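Cellulase IBT99 (Metagenomes, PDB 6WBT) probably hydrolyses 6-phospho-alpha-glucosides as a family 4 glycosyl hydrolase, binding NAD, manganese and glucose 6-phosphate in its pocket. Local coordinates at residues D2-K6 against N32-L36; K220-R224 against S255-Y261; P242-H246 against I276-M280. All blocks are in the same frame, centred on the assembly; numbering follows the deposited sequence.

The three contacts sample two regions of the chain. Contact 1 ties together two parallel strands near the N-terminus; it closes before the others open and lies across the chain's centre from them, its own centre about 46 Å from that of contact 2 and about 43 Å from that of contact 3. Contacts 2 and 3 are closer, about 20 Å between centres and about 10 Å between nearest atoms, without touching. Their segments alternate along the sequence, and helix 242-249 of contact 3 is followed in the chain by helix 251-257 of contact 2. Contact 3 reaches the glucose 6-phosphate, through Trp-244; contact 2 instead sits beside a second subunit.

Contact 1 of 3, residues D2-K6 against N32-L36; sequences DKELK and NIKEL
Two short runs of chain lie side by side in the same direction, their end-to-end vectors 33° apart, and bury 366 Å² between them. Starting the second segment, Asn-32 is extended and offers its carbonyl to the first: Leu-5 N donates to Asn-32 O at 2.8 Å. The Asn-32 side chain, chi1 t, comes nearer: Asn-32 OD1 lies 3.3 Å from Glu-4 CA, while Asn-32 CB sits 3.8 Å from Lys-3 O. Ile-33 pairs with Leu-5 as a parallel bridge, CA to CA 5.0 Å; both side chains, each in chi1 m and chi2 t, point to the same face of the sheet, where Ile-33 packs on Leu-24 of helix 17-25. These strands, 5-10 and 33-39, are joined by that helix in the first beta-alpha-beta unit of the Rossmann-like NAD domain, and the contact lies where both strands begin. At Lys-34 the backbone drops to helical angles (-71/-55) and turns a corner. This is a beta bulge: Leu-5 O accepts from Lys-34 N at 2.6 Å and, weakly, from Glu-35 N at 3.4 Å. Lys-34 CB rests 3.5 Å from Glu-4 CB before the all-t chain leads away. Glu-35 then resumes the extended strand one residue out of step, bridging Lys-6 with CA atoms 5.0 Å apart and both side chains on the face opposite Leu-5 and Ile-33. The Lys-6 chain, also all t, ends at Thr-77 O, and its ammonium makes a cation-pi contact with Trp-37. Leu-36 turns away, packing on Val-21 and Leu-24, and its backbone bonds onward to the neighbouring strand 66-69.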
loop_
_atom_site.group_PDB
_atom_site.type_symbol
_atom_site.label_atom_id
_atom_site.label_comp_id
_atom_site.label_asym_id
_atom_site.label_seq_id
_atom_site.Cartn_x
_atom_site.Cartn_y
_atom_site.Cartn_z
ATOM N N ASP A 2 -0.993 -28.066 34.064
ATOM C CA ASP A 2 0.126 -28.744 34.710
ATOM C C ASP A 2 0.751 -27.851 35.777
ATOM O O ASP A 2 1.256 -28.337 36.790
ATOM C CB ASP A 2 1.176 -29.153 33.674
ATOM C CG ASP A 2 2.231 -30.079 34.247
ATOM O OD1 ASP A 2 1.901 -31.248 34.537
ATOM O OD2 ASP A 2 3.389 -29.640 34.404
ATOM N N LYS A 3 0.713 -26.542 35.543
ATOM C CA LYS A 3 1.244 -25.556 36.473
ATOM C C LYS A 3 0.102 -24.826 37.167
ATOM O O LYS A 3 -0.886 -24.449 36.531
ATOM C CB LYS A 3 2.143 -24.544 35.756
ATOM C CG LYS A 3 2.640 -23.422 36.658
ATOM C CD LYS A 3 3.315 -22.315 35.867
ATOM C CE LYS A 3 3.685 -21.151 36.772
ATOM N NZ LYS A 3 4.321 -20.034 36.021
ATOM N N GLU A 4 0.247 -24.632 38.475
ATOM C CA GLU A 4 -0.734 -23.870 39.236
ATOM C C GLU A 4 -0.627 -22.391 38.879
ATOM O O GLU A 4 0.473 -21.833 38.828
ATOM C CB GLU A 4 -0.510 -24.083 40.731
ATOM C CG GLU A 4 -0.121 -25.506 41.094
ATOM C CD GLU A 4 0.288 -25.647 42.546
ATOM O OE1 GLU A 4 -0.607 -25.765 43.410
ATOM O OE2 GLU A 4 1.505 -25.630 42.824
ATOM N N LEU A 5 -1.770 -21.756 38.635
ATOM C CA LEU A 5 -1.817 -20.403 38.099
ATOM C C LEU A 5 -2.321 -19.415 39.142
ATOM O O LEU A 5 -3.213 -19.733 39.937
ATOM C CB LEU A 5 -2.715 -20.341 36.861
ATOM C CG LEU A 5 -2.294 -21.214 35.679
ATOM C CD1 LEU A 5 -3.362 -21.193 34.605
ATOM C CD2 LEU A 5 -0.961 -20.747 35.119
ATOM N N LYS A 6 -1.748 -18.212 39.125
ATOM C CA LYS A 6 -2.188 -17.108 39.971
ATOM C C LYS A 6 -3.019 -16.158 39.116
ATOM O O LYS A 6 -2.474 -15.422 38.286
ATOM C CB LYS A 6 -0.995 -16.388 40.595
ATOM C CG LYS A 6 -1.358 -15.113 41.343
ATOM C CD LYS A 6 -0.121 -14.417 41.887
ATOM C CE LYS A 6 -0.476 -13.092 42.544
ATOM N NZ LYS A 6 0.718 -12.420 43.128
ATOM N N ASN A 32 -6.089 -24.618 36.368
ATOM C CA ASN A 32 -5.563 -24.989 37.681
ATOM C C ASN A 32 -5.282 -23.709 38.458
ATOM O O ASN A 32 -4.281 -23.029 38.220
ATOM C CB ASN A 32 -4.310 -25.844 37.533
ATOM C CG ASN A 32 -3.949 -26.569 38.811
ATOM O OD1 ASN A 32 -2.980 -26.219 39.486
ATOM N ND2 ASN A 32 -4.734 -27.581 39.157
ATOM N N ILE A 33 -6.166 -23.378 39.394
ATOM C CA ILE A 33 -6.108 -22.105 40.104
ATOM C C ILE A 33 -5.300 -22.291 41.383
ATOM O O ILE A 33 -5.760 -22.928 42.335
ATOM C CB ILE A 33 -7.514 -21.573 40.410
ATOM C CG1 ILE A 33 -8.312 -21.404 39.115
ATOM C CG2 ILE A 33 -7.429 -20.254 41.162
ATOM C CD1 ILE A 33 -9.749 -20.979 39.330
ATOM N N LYS A 34 -4.088 -21.730 41.409
ATOM C CA LYS A 34 -3.315 -21.695 42.645
ATOM C C LYS A 34 -3.933 -20.725 43.643
ATOM O O LYS A 34 -4.239 -21.096 44.782
ATOM C CB LYS A 34 -1.866 -21.307 42.350
ATOM C CG LYS A 34 -1.092 -20.817 43.562
ATOM C CD LYS A 34 0.096 -19.970 43.136
ATOM C CE LYS A 34 0.733 -19.258 44.318
ATOM N NZ LYS A 34 1.746 -18.261 43.869
ATOM N N GLU A 35 -4.126 -19.472 43.229
ATOM C CA GLU A 35 -4.756 -18.459 44.062
ATOM C C GLU A 35 -5.619 -17.561 43.188
ATOM O O GLU A 35 -5.362 -17.400 41.992
ATOM C CB GLU A 35 -3.725 -17.606 44.813
ATOM C CG GLU A 35 -3.027 -18.319 45.958
ATOM C CD GLU A 35 -2.008 -17.435 46.647
ATOM O OE1 GLU A 35 -2.182 -17.146 47.850
ATOM O OE2 GLU A 35 -1.036 -17.021 45.982
ATOM N N LEU A 36 -6.643 -16.975 43.802
ATOM C CA LEU A 36 -7.505 -15.995 43.154
ATOM C C LEU A 36 -7.292 -14.652 43.841
ATOM O O LEU A 36 -7.511 -14.530 45.050
ATOM C CB LEU A 36 -8.973 -16.413 43.227
ATOM C CG LEU A 36 -9.950 -15.600 42.373
ATOM C CD1 LEU A 36 -9.716 -15.864 40.892
ATOM C CD2 LEU A 36 -11.391 -15.901 42.756
#

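Contact 2 of 3, residues K220-R224 against S255-Y261; sequences KEHVR and SSMFTDY
Lys-220 NZ donates to two consecutive carbonyls, Asp-260 O at 3.0 Å and Thr-259 O at 3.2 Å, its side chain leaving the helix with chi1 p, then t, m, t. One turn on, Arg-224 (chi1 m, then t, t) brings NE to Ser-255 O at 3.1 Å, with the acceptor near the guanidinium plane. Segment 220-224 is helical throughout, Arg-224 N bonding to Lys-220 O at 3.2 Å. In the second segment helix 251-257 finishes: Phe-258 leaves helical angles (-117/108), so Ser-255 O stands 4.5 Å from Thr-259 N and takes the arginine instead. This is a helix in the C-terminal domain of the family 4 fold whose basic side chains satisfy carbonyls at the end of another helix and in the loop leading to strand 262-263. The backbones approach most closely at Arg-224 and Ser-256, CA to CA 5.4 Å. Around that point Arg-224 CB lies 3.6 Å from Ser-256 OG, itself hydrogen-bonded to Ala-252 O, and Val-223 CG1 lies 3.6 Å from Ser-255 OG, a hydroxyl bonded back to Ser-251 O. Farther out, Arg-224 NH2 is 3.3 Å from Thr-259 CB, while Thr-259 OG1 bonds Glu-406 of the second subunit.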
loop_
_atom_site.group_PDB
_atom_site.type_symbol
_atom_site.label_atom_id
_atom_site.label_comp_id
_atom_site.label_asym_id
_atom_site.label_seq_id
_atom_site.Cartn_x
_atom_site.Cartn_y
_atom_site.Cartn_z
ATOM N N LYS A 220 -30.982 -12.201 8.651
ATOM C CA LYS A 220 -31.322 -10.853 8.212
ATOM C C LYS A 220 -32.783 -10.737 7.794
ATOM O O LYS A 220 -33.308 -9.621 7.734
ATOM C CB LYS A 220 -30.397 -10.419 7.072
ATOM C CG LYS A 220 -30.478 -11.272 5.819
ATOM C CD LYS A 220 -29.140 -11.302 5.088
ATOM C CE LYS A 220 -28.593 -9.906 4.848
ATOM N NZ LYS A 220 -27.282 -9.944 4.142
ATOM N N GLU A 221 -33.450 -11.858 7.515
ATOM C CA GLU A 221 -34.891 -11.822 7.290
ATOM C C GLU A 221 -35.636 -11.485 8.576
ATOM O O GLU A 221 -36.627 -10.746 8.554
ATOM C CB GLU A 221 -35.371 -13.162 6.733
ATOM C CG GLU A 221 -36.860 -13.203 6.438
ATOM C CD GLU A 221 -37.466 -14.571 6.671
ATOM O OE1 GLU A 221 -36.855 -15.379 7.403
ATOM O OE2 GLU A 221 -38.556 -14.839 6.123
ATOM N N HIS A 222 -35.170 -12.021 9.707
ATOM C CA HIS A 222 -35.810 -11.758 10.990
ATOM C C HIS A 222 -35.393 -10.408 11.561
ATOM O O HIS A 222 -36.213 -9.708 12.166
ATOM C CB HIS A 222 -35.474 -12.874 11.980
ATOM C CG HIS A 222 -35.995 -12.638 13.363
ATOM N ND1 HIS A 222 -37.160 -13.209 13.827
ATOM C CD2 HIS A 222 -35.506 -11.899 14.388
ATOM C CE1 HIS A 222 -37.368 -12.832 15.075
ATOM N NE2 HIS A 222 -36.380 -12.035 15.440
ATOM N N VAL A 223 -34.126 -10.031 11.386
ATOM C CA VAL A 223 -33.627 -8.798 11.989
ATOM C C VAL A 223 -34.256 -7.579 11.326
ATOM O O VAL A 223 -34.535 -6.572 11.989
ATOM C CB VAL A 223 -32.090 -8.758 11.923
ATOM C CG1 VAL A 223 -31.562 -7.450 12.489
ATOM C CG2 VAL A 223 -31.500 -9.938 12.677
ATOM N N ARG A 224 -34.501 -7.647 10.016
ATOM C CA ARG A 224 -35.082 -6.510 9.309
ATOM C C ARG A 224 -36.496 -6.190 9.778
ATOM O O ARG A 224 -36.955 -5.058 9.589
ATOM C CB ARG A 224 -35.079 -6.773 7.803
ATOM C CG ARG A 224 -33.725 -6.573 7.145
ATOM C CD ARG A 224 -33.704 -7.163 5.747
ATOM N NE ARG A 224 -32.361 -7.162 5.174
ATOM C CZ ARG A 224 -32.010 -7.856 4.096
ATOM N NH1 ARG A 224 -32.902 -8.617 3.476
ATOM N NH2 ARG A 224 -30.767 -7.797 3.643
ATOM N N SER A 255 -30.457 -2.648 9.377
ATOM C CA SER A 255 -30.358 -3.835 8.536
ATOM C C SER A 255 -31.269 -3.773 7.317
ATOM O O SER A 255 -31.114 -4.597 6.410
ATOM C CB SER A 255 -30.676 -5.088 9.355
ATOM O OG SER A 255 -31.973 -5.013 9.920
ATOM N N SER A 256 -32.207 -2.827 7.272
ATOM C CA SER A 256 -33.087 -2.679 6.120
ATOM C C SER A 256 -32.560 -1.677 5.104
ATOM O O SER A 256 -32.800 -1.841 3.901
ATOM C CB SER A 256 -34.486 -2.256 6.573
ATOM O OG SER A 256 -35.073 -3.238 7.408
HETATM N N MSE A 257 -31.851 -0.647 5.554
HETATM C CA MSE A 257 -31.316 0.369 4.655
HETATM C C MSE A 257 -30.027 -0.108 3.994
HETATM O O MSE A 257 -29.795 0.144 2.812
HETATM C CB MSE A 257 -31.071 1.675 5.415
HETATM C CG MSE A 257 -32.316 2.241 6.081
HETATM SE SE MSE A 257 -31.949 3.742 7.271
HETATM C CE MSE A 257 -31.425 5.067 5.943
ATOM N N PHE A 258 -29.194 -0.802 4.766
ATOM C CA PHE A 258 -27.926 -1.346 4.289
ATOM C C PHE A 258 -28.002 -2.862 4.403
ATOM O O PHE A 258 -27.961 -3.409 5.512
ATOM C CB PHE A 258 -26.756 -0.774 5.086
ATOM C CG PHE A 258 -26.854 0.708 5.318
ATOM C CD1 PHE A 258 -26.581 1.604 4.298
ATOM C CD2 PHE A 258 -27.227 1.206 6.556
ATOM C CE1 PHE A 258 -26.676 2.968 4.507
ATOM C CE2 PHE A 258 -27.322 2.569 6.773
ATOM C CZ PHE A 258 -27.047 3.451 5.747
ATOM N N THR A 259 -28.110 -3.538 3.260
ATOM C CA THR A 259 -28.481 -4.946 3.207
ATOM C C THR A 259 -27.294 -5.882 3.004
ATOM O O THR A 259 -27.499 -7.080 2.789
ATOM C CB THR A 259 -29.505 -5.171 2.092
ATOM O OG1 THR A 259 -28.912 -4.850 0.827
ATOM C CG2 THR A 259 -30.726 -4.291 2.309
ATOM N N ASP A 260 -26.064 -5.371 3.067
ATOM C CA ASP A 260 -24.903 -6.232 2.860
ATOM C C ASP A 260 -24.689 -7.163 4.047
ATOM O O ASP A 260 -24.672 -8.390 3.897
ATOM C CB ASP A 260 -23.655 -5.384 2.608
ATOM C CG ASP A 260 -23.688 -4.676 1.269
ATOM O OD1 ASP A 260 -24.065 -5.316 0.265
ATOM O OD2 ASP A 260 -23.337 -3.478 1.221
ATOM N N TYR A 261 -24.523 -6.596 5.240
ATOM C CA TYR A 261 -24.160 -7.357 6.425
ATOM C C TYR A 261 -25.163 -7.092 7.540
ATOM O O TYR A 261 -25.967 -6.159 7.480
ATOM C CB TYR A 261 -22.744 -7.000 6.901
ATOM C CG TYR A 261 -21.722 -6.903 5.790
ATOM C CD1 TYR A 261 -21.593 -7.913 4.846
ATOM C CD2 TYR A 261 -20.892 -5.795 5.681
ATOM C CE1 TYR A 261 -20.662 -7.825 3.827
ATOM C CE2 TYR A 261 -19.960 -5.698 4.666
ATOM C CZ TYR A 261 -19.849 -6.715 3.742
ATOM O OH TYR A 261 -18.921 -6.623 2.730
#

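Contact 3 of 3, residues P242-H246 against I276-M280. With G6P (6-O-phosphono-alpha-D-glucopyranose), chain F.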
loop_
_atom_site.group_PDB
_atom_site.type_symbol
_atom_site.label_atom_id
_atom_site.label_comp_id
_atom_site.label_asym_id
_atom_site.label_seq_id
_atom_site.Cartn_x
_atom_site.Cartn_y
_atom_site.Cartn_z
ATOM N N PRO A 242 -35.482 -2.625 29.664
ATOM C CA PRO A 242 -36.138 -2.059 28.474
ATOM C C PRO A 242 -35.184 -1.324 27.554
ATOM O O PRO A 242 -35.474 -1.198 26.358
ATOM C CB PRO A 242 -37.186 -1.110 29.071
ATOM C CG PRO A 242 -36.648 -0.761 30.424
ATOM C CD PRO A 242 -35.957 -2.003 30.911
ATOM N N ASP A 243 -34.050 -0.840 28.068
ATOM C CA ASP A 243 -33.081 -0.173 27.207
ATOM C C ASP A 243 -32.429 -1.152 26.241
ATOM O O ASP A 243 -32.136 -0.787 25.097
ATOM C CB ASP A 243 -32.020 0.529 28.058
ATOM C CG ASP A 243 -31.384 1.710 27.346
ATOM O OD1 ASP A 243 -31.127 1.613 26.128
ATOM O OD2 ASP A 243 -31.147 2.742 28.007
ATOM N N TRP A 244 -32.202 -2.395 26.673
ATOM C CA TRP A 244 -31.624 -3.389 25.772
ATOM C C TRP A 244 -32.627 -3.853 24.725
ATOM O O TRP A 244 -32.230 -4.236 23.619
ATOM C CB TRP A 244 -31.093 -4.584 26.563
ATOM C CG TRP A 244 -29.697 -4.396 27.077
ATOM C CD1 TRP A 244 -29.284 -4.468 28.375
ATOM C CD2 TRP A 244 -28.528 -4.099 26.301
ATOM N NE1 TRP A 244 -27.932 -4.239 28.457
ATOM C CE2 TRP A 244 -27.445 -4.008 27.197
ATOM C CE3 TRP A 244 -28.292 -3.902 24.936
ATOM C CZ2 TRP A 244 -26.147 -3.729 26.773
ATOM C CZ3 TRP A 244 -27.004 -3.624 24.519
ATOM C CH2 TRP A 244 -25.949 -3.541 25.434
ATOM N N VAL A 245 -33.921 -3.837 25.051
ATOM C CA VAL A 245 -34.936 -4.185 24.062
ATOM C C VAL A 245 -34.984 -3.129 22.964
ATOM O O VAL A 245 -34.995 -3.450 21.771
ATOM C CB VAL A 245 -36.309 -4.357 24.736
ATOM C CG1 VAL A 245 -37.346 -4.806 23.717
ATOM C CG2 VAL A 245 -36.216 -5.346 25.883
ATOM N N HIS A 246 -35.016 -1.853 23.357
ATOM C CA HIS A 246 -34.961 -0.771 22.381
ATOM C C HIS A 246 -33.649 -0.784 21.610
ATOM O O HIS A 246 -33.618 -0.416 20.429
ATOM C CB HIS A 246 -35.153 0.572 23.088
ATOM C CG HIS A 246 -34.905 1.761 22.213
ATOM N ND1 HIS A 246 -35.901 2.361 21.472
ATOM C CD2 HIS A 246 -33.775 2.464 21.963
ATOM C CE1 HIS A 246 -35.395 3.382 20.803
ATOM N NE2 HIS A 246 -34.107 3.465 21.082
ATOM N N ILE A 276 -31.497 9.008 19.118
ATOM C CA ILE A 276 -30.941 8.652 20.416
ATOM C C ILE A 276 -30.958 9.833 21.380
ATOM O O ILE A 276 -31.251 9.663 22.563
ATOM C CB ILE A 276 -29.514 8.086 20.247
ATOM C CG1 ILE A 276 -29.568 6.765 19.483
ATOM C CG2 ILE A 276 -28.852 7.881 21.597
ATOM C CD1 ILE A 276 -30.546 5.776 20.075
ATOM N N VAL A 277 -30.650 11.036 20.888
ATOM C CA VAL A 277 -30.735 12.224 21.732
ATOM C C VAL A 277 -32.165 12.436 22.212
ATOM O O VAL A 277 -32.392 12.905 23.335
ATOM C CB VAL A 277 -30.198 13.456 20.976
ATOM C CG1 VAL A 277 -30.299 14.705 21.839
ATOM C CG2 VAL A 277 -28.759 13.225 20.544
ATOM N N ASP A 278 -33.150 12.081 21.385
ATOM C CA ASP A 278 -34.546 12.184 21.793
ATOM C C ASP A 278 -34.953 11.059 22.735
ATOM O O ASP A 278 -35.826 11.257 23.589
ATOM C CB ASP A 278 -35.455 12.185 20.562
ATOM C CG ASP A 278 -35.266 13.418 19.699
ATOM O OD1 ASP A 278 -34.120 13.687 19.284
ATOM O OD2 ASP A 278 -36.267 14.114 19.431
ATOM N N TYR A 279 -34.339 9.881 22.602
ATOM C CA TYR A 279 -34.726 8.737 23.420
ATOM C C TYR A 279 -34.161 8.815 24.832
ATOM O O TYR A 279 -34.790 8.315 25.773
ATOM C CB TYR A 279 -34.278 7.439 22.743
ATOM C CG TYR A 279 -34.346 6.216 23.633
ATOM C CD1 TYR A 279 -35.564 5.630 23.952
ATOM C CD2 TYR A 279 -33.189 5.641 24.144
ATOM C CE1 TYR A 279 -35.629 4.511 24.762
ATOM C CE2 TYR A 279 -33.244 4.523 24.955
ATOM C CZ TYR A 279 -34.466 3.962 25.260
ATOM O OH TYR A 279 -34.524 2.849 26.066
HETATM N N MSE A 280 -32.998 9.432 25.007
HETATM C CA MSE A 280 -32.345 9.476 26.311
HETATM C C MSE A 280 -32.897 10.581 27.204
HETATM O O MSE A 280 -33.402 11.595 26.722
HETATM C CB MSE A 280 -30.835 9.652 26.141
HETATM C CG MSE A 280 -30.133 8.432 25.572
HETATM SE SE MSE A 280 -28.209 8.684 25.390
HETATM C CE MSE A 280 -27.708 6.853 24.943
HETATM C C1 G6P F . -22.111 -4.897 26.341
HETATM C C2 G6P F . -21.106 -3.904 25.764
HETATM C C3 G6P F . -20.464 -3.070 26.866
HETATM C C4 G6P F . -21.534 -2.461 27.764
HETATM C C5 G6P F . -22.450 -3.567 28.274
HETATM C C6 G6P F . -23.525 -3.046 29.224
HETATM O O1 G6P F . -21.420 -5.868 27.134
HETATM O O2 G6P F . -20.087 -4.614 25.051
HETATM O O3 G6P F . -19.673 -2.029 26.282
HETATM O O4 G6P F . -20.917 -1.792 28.870
HETATM O O5 G6P F . -23.062 -4.212 27.157
HETATM O O6 G6P F . -23.328 -1.664 29.512
HETATM P P G6P F . -24.122 -0.983 30.736
HETATM O O1P G6P F . -24.513 0.376 30.212
HETATM O O2P G6P F . -23.122 -0.968 31.867
HETATM O O3P G6P F . -25.288 -1.916 30.964
#
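His-246 lays its imidazole flat over the phenol ring of Tyr-279: the centroids are 3.8 Å apart, the planes 8° from parallel, and the closest atoms are His-246 CD2 and Tyr-279 CE2 at 3.7 Å. Both side chains start out toward the opposite segment with chi1 t, and they have a wide gap to span, since the CA atoms of this pair are 9.6 Å apart. The tyrosine reaches on past the imidazole to the start of the helix, its OH coming within 3.5 Å of Asp-243 CA and 3.6 Å of Asp-243 CG. The carboxylate lies at the edge of the phenol ring, without a hydrogen bond to it. At the rim of the imidazole, Ile-276 CD1 closes up to 4.4 Å from His-246 NE2. The segments bury 191 Å² between them, Tyr-279 and His-246 contributing most of it. In the fold, this joins the first turn of helix 242-249, where His-246 N bonds Pro-242 O at 3.1 Å, to the chain at and just beyond helix 274-277, where Met-280 N bonds Ile-276 O at 3.0 Å. Both belong to the C-terminal domain of the family 4 enzyme, and the helical turn has a second job at the sugar-phosphate pocket. Trp-244 points away from Tyr-279 and brings CZ2 to 3.1 Å from the ring oxygen O5 of G6P, which lies at the edge of the indole. Arg-286, which packs against both Asp-243 and Trp-244, hydrogen-bonds the same ligand, as do Asp-172 and Glu-110, while Cys-171 and His-201 hold the manganese.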